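Local coordinates for tyrosine-protein phosphatase non-receptor type 18 (Homo sapiens, PDB 2OC3), which removes phosphate from phosphotyrosine in proteins, acting on autophosphorylated tyrosine kinases, here through its catalytic protein tyrosine phosphatase domain, at residues A[243-246]-A[247-251]. Residues are numbered along the deposited sequence; the frame is centred on the assembly and turned at random.
Sequences LCTV and DYVRQ
Asp247 N donates to Leu243 O at 3.0 Å, the first of four successive i to i+4 backbone hydrogen bonds that tie residues 243-246 to 247-251 within the α-helix 238-254. Tyr248 N reaches Cys244 O in the same way. The bond from Val249 N to Thr245 O, 2.9 Å long, is the straightest, with an N-H...O angle of 171°, whereas that from Arg250 N to Val246 O bends to 154°. The side chains add their carbons to the same carbonyl oxygens. Tyr248 CB lies 3.3 Å from Cys244 O, and Arg250 CB is equally close to Val246 O. On Val249 the branch CG2 does the touching: with CG1 anti to the backbone N (chi1 178°), CG2 falls beside that nitrogen and rests 3.3 Å from Thr245 O, the very oxygen its own N-H binds. One turn apart, Thr245 CG2 and Val249 CG2 meet at 4.2 Å and form a small apolar patch. The Thr245 hydroxyl turns back along the helix to Gly241 O, while its CG2 is the branch that meets Val249. That side of the helix is buried, Thr245 against helix 264-272 and Val246 and Val249 against helix 282-296. Asp247 CG likewise stands anti to its nitrogen, and OD2 of the carboxylate takes both a salt bridge from Arg219 NH2 and a hydrogen bond with Tyr105 OH. This helix follows the phosphate-binding loop of the phosphatase fold, and Leu243 lies about 6 Å, side chain to side chain, from Arg239, a probable substrate-binding residue. The carbonyls of 243-246 are thus satisfied by amides one turn on, while the carboxylate of buried Asp247, probably ionised beside Arg219, is bound from outside, joining this helix to helix 209-222 and to strand 103-108 of the central sheet.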
loop_
_atom_site.group_PDB
_atom_site.type_symbol
_atom_site.label_atom_id
_atom_site.label_comp_id
_atom_site.label_asym_id
_atom_site.label_seq_id
_atom_site.Cartn_x
_atom_site.Cartn_y
_atom_site.Cartn_z
ATOM N N LEU A 243 -0.528 -0.437 6.639
ATOM C CA LEU A 243 -0.682 0.984 6.349
ATOM C C LEU A 243 -2.087 1.336 5.889
ATOM O O LEU A 243 -2.657 2.345 6.332
ATOM C CB LEU A 243 0.306 1.468 5.291
ATOM C CG LEU A 243 1.745 1.632 5.753
ATOM C CD1 LEU A 243 2.649 2.042 4.639
ATOM C CD2 LEU A 243 1.898 2.662 6.896
ATOM N N CYS A 244 -2.654 0.537 4.978
ATOM C CA CYS A 244 -3.999 0.840 4.462
ATOM C C CYS A 244 -5.019 0.737 5.575
ATOM O O CYS A 244 -5.962 1.564 5.660
ATOM C CB CYS A 244 -4.402 -0.077 3.316
ATOM S SG CYS A 244 -3.396 0.185 1.799
ATOM N N THR A 245 -4.862 -0.238 6.456
ATOM C CA THR A 245 -5.835 -0.416 7.532
ATOM C C THR A 245 -5.727 0.728 8.547
ATOM O O THR A 245 -6.755 1.235 9.032
ATOM C CB THR A 245 -5.654 -1.768 8.252
ATOM O OG1 THR A 245 -5.797 -2.829 7.299
ATOM C CG2 THR A 245 -6.697 -1.925 9.358
ATOM N N VAL A 246 -4.506 1.150 8.875
ATOM C CA VAL A 246 -4.333 2.240 9.821
ATOM C C VAL A 246 -4.994 3.507 9.258
ATOM O O VAL A 246 -5.713 4.245 9.958
ATOM C CB VAL A 246 -2.831 2.473 10.109
ATOM C CG1 VAL A 246 -2.597 3.824 10.863
ATOM C CG2 VAL A 246 -2.239 1.293 10.852
ATOM N N ASP A 247 -4.781 3.768 7.980
ATOM C CA ASP A 247 -5.374 4.951 7.380
ATOM C C ASP A 247 -6.878 4.836 7.336
ATOM O O ASP A 247 -7.566 5.832 7.595
ATOM C CB ASP A 247 -4.895 5.187 5.951
ATOM C CG ASP A 247 -5.528 6.413 5.348
ATOM O OD1 ASP A 247 -5.060 7.523 5.687
ATOM O OD2 ASP A 247 -6.464 6.282 4.553
ATOM N N TYR A 248 -7.412 3.680 6.935
ATOM C CA TYR A 248 -8.870 3.462 6.916
ATOM C C TYR A 248 -9.486 3.765 8.301
ATOM O O TYR A 248 -10.490 4.510 8.423
ATOM C CB TYR A 248 -9.141 2.028 6.474
ATOM C CG TYR A 248 -10.600 1.655 6.284
ATOM C CD1 TYR A 248 -11.142 1.563 5.007
ATOM C CD2 TYR A 248 -11.386 1.283 7.372
ATOM C CE1 TYR A 248 -12.471 1.175 4.819
ATOM C CE2 TYR A 248 -12.711 0.900 7.188
ATOM C CZ TYR A 248 -13.231 0.864 5.913
ATOM O OH TYR A 248 -14.541 0.462 5.684
ATOM N N VAL A 249 -8.912 3.173 9.345
ATOM C CA VAL A 249 -9.429 3.365 10.705
ATOM C C VAL A 249 -9.276 4.824 11.135
ATOM O O VAL A 249 -10.179 5.399 11.779
ATOM C CB VAL A 249 -8.819 2.377 11.694
ATOM C CG1 VAL A 249 -9.353 2.645 13.128
ATOM C CG2 VAL A 249 -9.117 0.949 11.248
ATOM N N ARG A 250 -8.179 5.461 10.763
ATOM C CA ARG A 250 -7.990 6.862 11.115
ATOM C C ARG A 250 -9.008 7.734 10.407
ATOM O O ARG A 250 -9.476 8.710 10.990
ATOM C CB ARG A 250 -6.579 7.302 10.759
ATOM C CG ARG A 250 -6.231 8.711 11.207
ATOM C CD ARG A 250 -4.747 8.966 11.122
ATOM N NE ARG A 250 -4.461 10.367 11.455
ATOM C CZ ARG A 250 -4.526 11.364 10.581
ATOM N NH1 ARG A 250 -4.804 11.192 9.308
ATOM N NH2 ARG A 250 -4.260 12.608 10.997
ATOM N N GLN A 251 -9.359 7.432 9.170
ATOM C CA GLN A 251 -10.373 8.199 8.470
ATOM C C GLN A 251 -11.725 8.034 9.160
ATOM O O GLN A 251 -12.460 9.031 9.304
ATOM C CB GLN A 251 -10.450 7.803 7.020
ATOM C CG GLN A 251 -9.194 8.213 6.240
ATOM C CD GLN A 251 -8.919 9.715 6.306
ATOM O OE1 GLN A 251 -8.179 10.225 7.166
ATOM N NE2 GLN A 251 -9.521 10.424 5.372
#